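Local coordinates for protein transferrin (Manduca sexta, PDB 6WB6) that binds a single ferric ion together with carbonate and transports it as a secreted glycoprotein, at residues Phe88-Val93 with Arg120-Lys125; Ala92-His97 with Cys266-Arg271. All blocks are in the same frame, centred on the assembly; numbering follows the deposited sequence.

Interaction 1: Phe88-Val93 with Arg120-Lys125; sequences FRYEAV and RNVGYK. With FE (Fe (III) ion), chain E; CO3 (carbonate ion), chain G; CO3 (carbonate ion), chain F.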
loop_
_atom_site.group_PDB
_atom_site.type_symbol
_atom_site.label_atom_id
_atom_site.label_comp_id
_atom_site.label_asym_id
_atom_site.label_seq_id
_atom_site.Cartn_x
_atom_site.Cartn_y
_atom_site.Cartn_z
ATOM N N PHE A 88 2.636 21.947 18.092
ATOM C CA PHE A 88 2.822 20.696 17.376
ATOM C C PHE A 88 1.819 19.654 17.847
ATOM O O PHE A 88 1.364 19.663 19.003
ATOM C CB PHE A 88 4.249 20.121 17.588
ATOM C CG PHE A 88 5.347 21.117 17.359
ATOM C CD1 PHE A 88 5.553 21.657 16.110
ATOM C CD2 PHE A 88 6.190 21.498 18.396
ATOM C CE1 PHE A 88 6.567 22.572 15.897
ATOM C CE2 PHE A 88 7.203 22.406 18.180
ATOM C CZ PHE A 88 7.388 22.953 16.933
ATOM N N ARG A 89 1.470 18.751 16.929
ATOM C CA ARG A 89 0.627 17.628 17.287
ATOM C C ARG A 89 1.218 16.859 18.462
ATOM O O ARG A 89 0.503 16.460 19.395
ATOM C CB ARG A 89 0.453 16.705 16.091
ATOM C CG ARG A 89 -0.515 15.556 16.381
ATOM C CD ARG A 89 -0.758 14.832 15.134
ATOM N NE ARG A 89 -1.466 13.572 15.295
ATOM C CZ ARG A 89 -1.983 12.906 14.275
ATOM N NH1 ARG A 89 -1.834 13.397 13.048
ATOM N NH2 ARG A 89 -2.608 11.745 14.467
ATOM N N TYR A 90 2.509 16.569 18.410
ATOM C CA TYR A 90 3.186 15.877 19.543
ATOM C C TYR A 90 4.688 15.973 19.410
ATOM O O TYR A 90 5.193 15.912 18.363
ATOM C CB TYR A 90 2.837 14.413 19.814
ATOM C CG TYR A 90 2.792 13.446 18.670
ATOM C CD1 TYR A 90 3.958 12.968 18.120
ATOM C CD2 TYR A 90 1.594 12.945 18.205
ATOM C CE1 TYR A 90 3.942 12.044 17.105
ATOM C CE2 TYR A 90 1.556 12.016 17.197
ATOM C CZ TYR A 90 2.736 11.586 16.639
ATOM O OH TYR A 90 2.729 10.694 15.665
ATOM N N GLU A 91 5.307 16.165 20.538
ATOM C CA GLU A 91 6.748 16.231 20.638
ATOM C C GLU A 91 7.304 14.862 20.974
ATOM O O GLU A 91 6.769 14.153 21.837
ATOM C CB GLU A 91 7.164 17.227 21.709
ATOM C CG GLU A 91 6.697 18.637 21.408
ATOM C CD GLU A 91 6.690 19.461 22.660
ATOM O OE1 GLU A 91 5.751 19.273 23.463
ATOM O OE2 GLU A 91 7.652 20.233 22.869
ATOM N N ALA A 92 8.384 14.511 20.282
ATOM C CA ALA A 92 9.070 13.247 20.469
ATOM C C ALA A 92 10.062 13.418 21.597
ATOM O O ALA A 92 10.772 14.418 21.662
ATOM C CB ALA A 92 9.797 12.817 19.184
ATOM N N VAL A 93 10.107 12.445 22.498
ATOM C CA VAL A 93 10.995 12.541 23.637
ATOM C C VAL A 93 11.714 11.222 23.809
ATOM O O VAL A 93 11.296 10.180 23.295
ATOM C CB VAL A 93 10.253 12.950 24.946
ATOM C CG1 VAL A 93 9.724 14.376 24.805
ATOM C CG2 VAL A 93 9.179 12.018 25.290
ATOM N N ARG A 120 6.617 4.436 12.997
ATOM C CA ARG A 120 5.917 5.501 13.695
ATOM C C ARG A 120 6.862 6.664 13.960
ATOM O O ARG A 120 8.083 6.541 13.847
ATOM C CB ARG A 120 5.315 4.962 14.990
ATOM C CG ARG A 120 4.207 3.940 14.735
ATOM C CD ARG A 120 3.656 3.246 16.012
ATOM N NE ARG A 120 3.046 4.167 16.962
ATOM C CZ ARG A 120 2.200 3.799 17.932
ATOM N NH1 ARG A 120 1.859 2.515 18.066
ATOM N NH2 ARG A 120 1.699 4.718 18.776
ATOM N N ASN A 121 6.285 7.819 14.300
ATOM C CA ASN A 121 7.095 9.035 14.363
ATOM C C ASN A 121 8.043 9.120 15.556
ATOM O O ASN A 121 9.259 9.189 15.362
ATOM C CB ASN A 121 6.197 10.262 14.358
ATOM C CG ASN A 121 5.726 10.609 12.960
ATOM O OD1 ASN A 121 6.466 11.204 12.175
ATOM N ND2 ASN A 121 4.519 10.198 12.636
ATOM N N VAL A 122 7.516 9.193 16.784
ATOM C CA VAL A 122 8.409 9.451 17.910
ATOM C C VAL A 122 9.196 8.200 18.246
ATOM O O VAL A 122 10.329 8.280 18.746
ATOM C CB VAL A 122 7.647 9.957 19.157
ATOM C CG1 VAL A 122 6.768 11.138 18.795
ATOM C CG2 VAL A 122 6.808 8.826 19.820
ATOM N N GLY A 123 8.624 7.043 17.977
ATOM C CA GLY A 123 9.264 5.812 18.390
ATOM C C GLY A 123 10.130 5.156 17.350
ATOM O O GLY A 123 10.742 4.126 17.642
ATOM N N TYR A 124 10.223 5.712 16.145
ATOM C CA TYR A 124 11.013 5.056 15.108
ATOM C C TYR A 124 11.640 6.003 14.083
ATOM O O TYR A 124 12.874 6.083 13.988
ATOM C CB TYR A 124 10.130 4.039 14.410
ATOM C CG TYR A 124 10.837 3.113 13.499
ATOM C CD1 TYR A 124 11.355 1.907 13.963
ATOM C CD2 TYR A 124 10.980 3.417 12.156
ATOM C CE1 TYR A 124 11.994 1.024 13.099
ATOM C CE2 TYR A 124 11.631 2.545 11.280
ATOM C CZ TYR A 124 12.130 1.357 11.747
ATOM O OH TYR A 124 12.762 0.499 10.855
ATOM N N LYS A 125 10.804 6.700 13.306
ATOM C CA LYS A 125 11.298 7.575 12.252
ATOM C C LYS A 125 12.128 8.709 12.808
ATOM O O LYS A 125 13.175 9.036 12.258
ATOM C CB LYS A 125 10.134 8.139 11.439
ATOM C CG LYS A 125 9.237 7.057 10.843
ATOM C CD LYS A 125 8.266 7.592 9.826
ATOM C CE LYS A 125 7.125 8.368 10.473
ATOM N NZ LYS A 125 6.232 8.989 9.419
HETATM FE FE FE E . 2.711 8.628 16.364
HETATM C C CO3 G . 4.536 7.489 17.180
HETATM O O1 CO3 G . 3.448 6.785 17.092
HETATM O O2 CO3 G . 5.622 6.843 17.403
HETATM O O3 CO3 G . 4.583 8.780 17.039
HETATM C C CO3 F . 2.113 7.432 14.198
HETATM O O1 CO3 F . 1.872 6.908 13.035
HETATM O O2 CO3 F . 1.175 7.457 15.170
HETATM O O3 CO3 F . 3.319 7.936 14.345
HETATM O O HOH W 1 11.866 10.104 20.632
#
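Tyr90 OH, beside the amide of Asn121, has two partners: it bonds the iron(III) ion and accepts a hydrogen bond from Arg271 NH1. The distance from Tyr90 OH to the iron is 2.2 Å. This is the transferrin iron site, built where strand 90-97 meets the N-terminal end of helix 121-131. Tyr204 supplies the other protein oxygen, and two carbonates, each chelating through two oxygens, fill the remaining positions. Val122 N donates almost straight (175°) to O3 of the chain G carbonate at 3.0 Å, and Gly123 N binds its O2. The helix end thus receives the anion with amide N-H groups, and its dipole would probably favour the negative charge. Arg120, at the N-cap position, bends at chi3 (62°) and sets NE 2.7 Å from that carbonate's O1, which lies in the guanidinium plane. An alanine in its place would remove NE and NH2, and O1 would probably keep the iron but lose the positive charge that balances the carbonate. On the chain F carbonate, O3 takes bonds from Asn121 N at 3.0 Å and ND2 at 3.1 Å; an asparagine suits because its amide also offers OD1, hydrogen-bonded with Tyr338 OH. Val122, beta-branched and compact, packs between strand and helix: its CG1 touches Tyr90 CE1 at 3.4 Å and presses on Ala92 CB at 3.5 Å, a tight carbon pair.

Interaction 2: Ala92-His97 with Cys266-Arg271; sequences AVIVVH and CSWAAR. With NAG (2-acetamido-2-deoxy-beta-D-glucopyranose), chain C.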
loop_
_atom_site.group_PDB
_atom_site.type_symbol
_atom_site.label_atom_id
_atom_site.label_comp_id
_atom_site.label_asym_id
_atom_site.label_seq_id
_atom_site.Cartn_x
_atom_site.Cartn_y
_atom_site.Cartn_z
ATOM N N ALA A 92 8.384 14.511 20.282
ATOM C CA ALA A 92 9.070 13.247 20.469
ATOM C C ALA A 92 10.062 13.418 21.597
ATOM O O ALA A 92 10.772 14.418 21.662
ATOM C CB ALA A 92 9.797 12.817 19.184
ATOM N N VAL A 93 10.107 12.445 22.498
ATOM C CA VAL A 93 10.995 12.541 23.637
ATOM C C VAL A 93 11.714 11.222 23.809
ATOM O O VAL A 93 11.296 10.180 23.295
ATOM C CB VAL A 93 10.253 12.950 24.946
ATOM C CG1 VAL A 93 9.724 14.376 24.805
ATOM C CG2 VAL A 93 9.179 12.018 25.290
ATOM N N ILE A 94 12.815 11.302 24.549
ATOM C CA ILE A 94 13.620 10.168 24.985
ATOM C C ILE A 94 13.486 10.096 26.505
ATOM O O ILE A 94 13.762 11.083 27.197
ATOM C CB ILE A 94 15.095 10.340 24.598
ATOM C CG1 ILE A 94 15.266 10.725 23.120
ATOM C CG2 ILE A 94 15.860 9.049 24.916
ATOM C CD1 ILE A 94 16.673 11.096 22.774
ATOM N N VAL A 95 13.057 8.953 27.035
ATOM C CA VAL A 95 12.789 8.818 28.469
ATOM C C VAL A 95 13.677 7.708 29.032
ATOM O O VAL A 95 13.692 6.588 28.512
ATOM C CB VAL A 95 11.300 8.552 28.758
ATOM C CG1 VAL A 95 11.052 8.422 30.277
ATOM C CG2 VAL A 95 10.374 9.680 28.144
ATOM N N VAL A 96 14.399 8.026 30.108
ATOM C CA VAL A 96 15.342 7.125 30.759
ATOM C C VAL A 96 15.065 7.102 32.261
ATOM O O VAL A 96 14.356 7.954 32.798
ATOM C CB VAL A 96 16.801 7.547 30.506
ATOM C CG1 VAL A 96 17.138 7.421 29.058
ATOM C CG2 VAL A 96 17.026 8.981 30.979
ATOM N N HIS A 97 15.646 6.104 32.937
ATOM C CA HIS A 97 15.664 6.084 34.394
ATOM C C HIS A 97 16.606 7.169 34.873
ATOM O O HIS A 97 17.630 7.422 34.241
ATOM C CB HIS A 97 16.125 4.723 34.919
ATOM C CG HIS A 97 15.164 3.609 34.643
ATOM N ND1 HIS A 97 15.204 2.854 33.490
ATOM C CD2 HIS A 97 14.139 3.116 35.377
ATOM C CE1 HIS A 97 14.240 1.952 33.522
ATOM N NE2 HIS A 97 13.577 2.092 34.656
ATOM N N CYS A 266 12.448 18.460 26.885
ATOM C CA CYS A 266 13.382 18.654 25.789
ATOM C C CYS A 266 13.094 17.586 24.752
ATOM O O CYS A 266 12.998 16.396 25.092
ATOM C CB CYS A 266 14.824 18.542 26.260
ATOM S SG CYS A 266 15.158 17.017 27.153
ATOM N N SER A 267 12.981 18.013 23.496
ATOM C CA SER A 267 12.447 17.197 22.413
ATOM C C SER A 267 13.254 17.474 21.162
ATOM O O SER A 267 13.471 18.629 20.812
ATOM C CB SER A 267 10.963 17.505 22.173
ATOM O OG SER A 267 10.503 16.944 20.948
ATOM N N TRP A 268 13.723 16.421 20.501
ATOM C CA TRP A 268 14.532 16.626 19.307
ATOM C C TRP A 268 13.706 16.858 18.046
ATOM O O TRP A 268 14.236 17.390 17.062
ATOM C CB TRP A 268 15.495 15.449 19.075
ATOM C CG TRP A 268 14.992 14.047 19.285
ATOM C CD1 TRP A 268 13.704 13.634 19.496
ATOM C CD2 TRP A 268 15.800 12.860 19.312
ATOM N NE1 TRP A 268 13.667 12.271 19.650
ATOM C CE2 TRP A 268 14.940 11.774 19.541
ATOM C CE3 TRP A 268 17.169 12.617 19.163
ATOM C CZ2 TRP A 268 15.400 10.468 19.620
ATOM C CZ3 TRP A 268 17.621 11.328 19.240
ATOM C CH2 TRP A 268 16.736 10.262 19.471
ATOM N N ALA A 269 12.434 16.470 18.038
ATOM C CA ALA A 269 11.566 16.773 16.912
ATOM C C ALA A 269 10.126 16.607 17.344
ATOM O O ALA A 269 9.831 15.941 18.344
ATOM C CB ALA A 269 11.871 15.878 15.711
ATOM N N ALA A 270 9.221 17.191 16.546
ATOM C CA ALA A 270 7.794 17.082 16.788
ATOM C C ALA A 270 7.080 16.692 15.503
ATOM O O ALA A 270 7.523 17.005 14.410
ATOM C CB ALA A 270 7.217 18.399 17.306
ATOM N N ARG A 271 5.982 15.986 15.640
ATOM C CA ARG A 271 5.082 15.829 14.513
ATOM C C ARG A 271 4.203 17.071 14.411
ATOM O O ARG A 271 3.492 17.400 15.375
ATOM C CB ARG A 271 4.241 14.591 14.667
ATOM C CG ARG A 271 3.412 14.286 13.469
ATOM C CD ARG A 271 2.709 13.011 13.719
ATOM N NE ARG A 271 1.971 12.559 12.557
ATOM C CZ ARG A 271 1.221 11.468 12.558
ATOM N NH1 ARG A 271 1.133 10.711 13.652
ATOM N NH2 ARG A 271 0.564 11.138 11.473
HETATM C C1 NAG C . 15.196 20.891 16.554
HETATM C C2 NAG C . 14.685 21.125 17.964
HETATM C C3 NAG C . 15.623 21.956 18.848
HETATM C C4 NAG C . 17.099 21.586 18.672
HETATM C C5 NAG C . 17.455 21.273 17.220
HETATM C C6 NAG C . 18.784 20.557 17.163
HETATM C C7 NAG C . 12.224 21.085 17.968
HETATM C C8 NAG C . 11.020 21.974 18.016
HETATM N N2 NAG C . 13.377 21.747 17.886
HETATM O O3 NAG C . 15.217 21.710 20.203
HETATM O O4 NAG C . 17.977 22.673 18.997
HETATM O O5 NAG C . 16.522 20.398 16.591
HETATM O O6 NAG C . 18.633 19.394 17.969
HETATM O O7 NAG C . 12.131 19.866 18.018
HETATM O O HOH W 1 11.866 10.104 20.632
HETATM O O HOH W 2 13.846 13.938 25.182
#
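Segments 92-97 and 266-271 run roughly antiparallel where they touch, their directions 144° apart, and Ala92 N donates to Ala269 O at 2.8 Å with an N-H...O angle of 162°. The partner of Ala92 O is a side chain: Ser267 OG, anti to its own backbone N (chi1 167°), donates to it at 2.6 Å, approaching somewhat out of the carbonyl plane. A serine suits this place because its short hydroxyl reaches the carbonyl directly, a side chain doing the work of a backbone N-H. Strands 90-97 and 269-271 are neighbours in the mixed sheet of the iron-binding lobe, whose fold is shared with periplasmic binding proteins; as in other transferrins, the long strand through the back of the cleft probably forms part of the hinge between the two domains. Trp268 closes the contact on one side. Its side chain crosses that of Ile94 at about a right angle. Ile94 CD1 rests over the six-membered ring, 3.4 Å from its centroid, a CH-pi contact that the terminal methyl of an isoleucine can make because it reaches beyond the branch. Phe220, Ile126 and Met130 also pack against the indole, which accounts for a large apolar group here. Cys266 is tied to Cys253 by a disulfide, and Trp268 O accepts a bond from Asn337 ND2. A water lying in the plane of the indole accepts from Trp268 NE1 at 3.0 Å and donates to Val93 O at 2.7 Å.

How the interactions relate
Strand 90-97 is the common starting point. From it the chain runs through strand 112-114 and returns at helix 121-131, so interaction 1 closes a short loop with 26 residues between its segments. Interaction 2 closes a far longer one, 168 residues, before strand 269-271 comes back beside the same strand. The two closures overlap, the first starting a little before the second and ending inside it. The contacts share Ala92 and Val93 and lie about 8 Å apart between centres. One water belongs to both, bonded to Val93, Val122 and Trp268. Segment 266-271 runs on to the iron site through Arg271, so strand 269-271 and the helix end both come up to it.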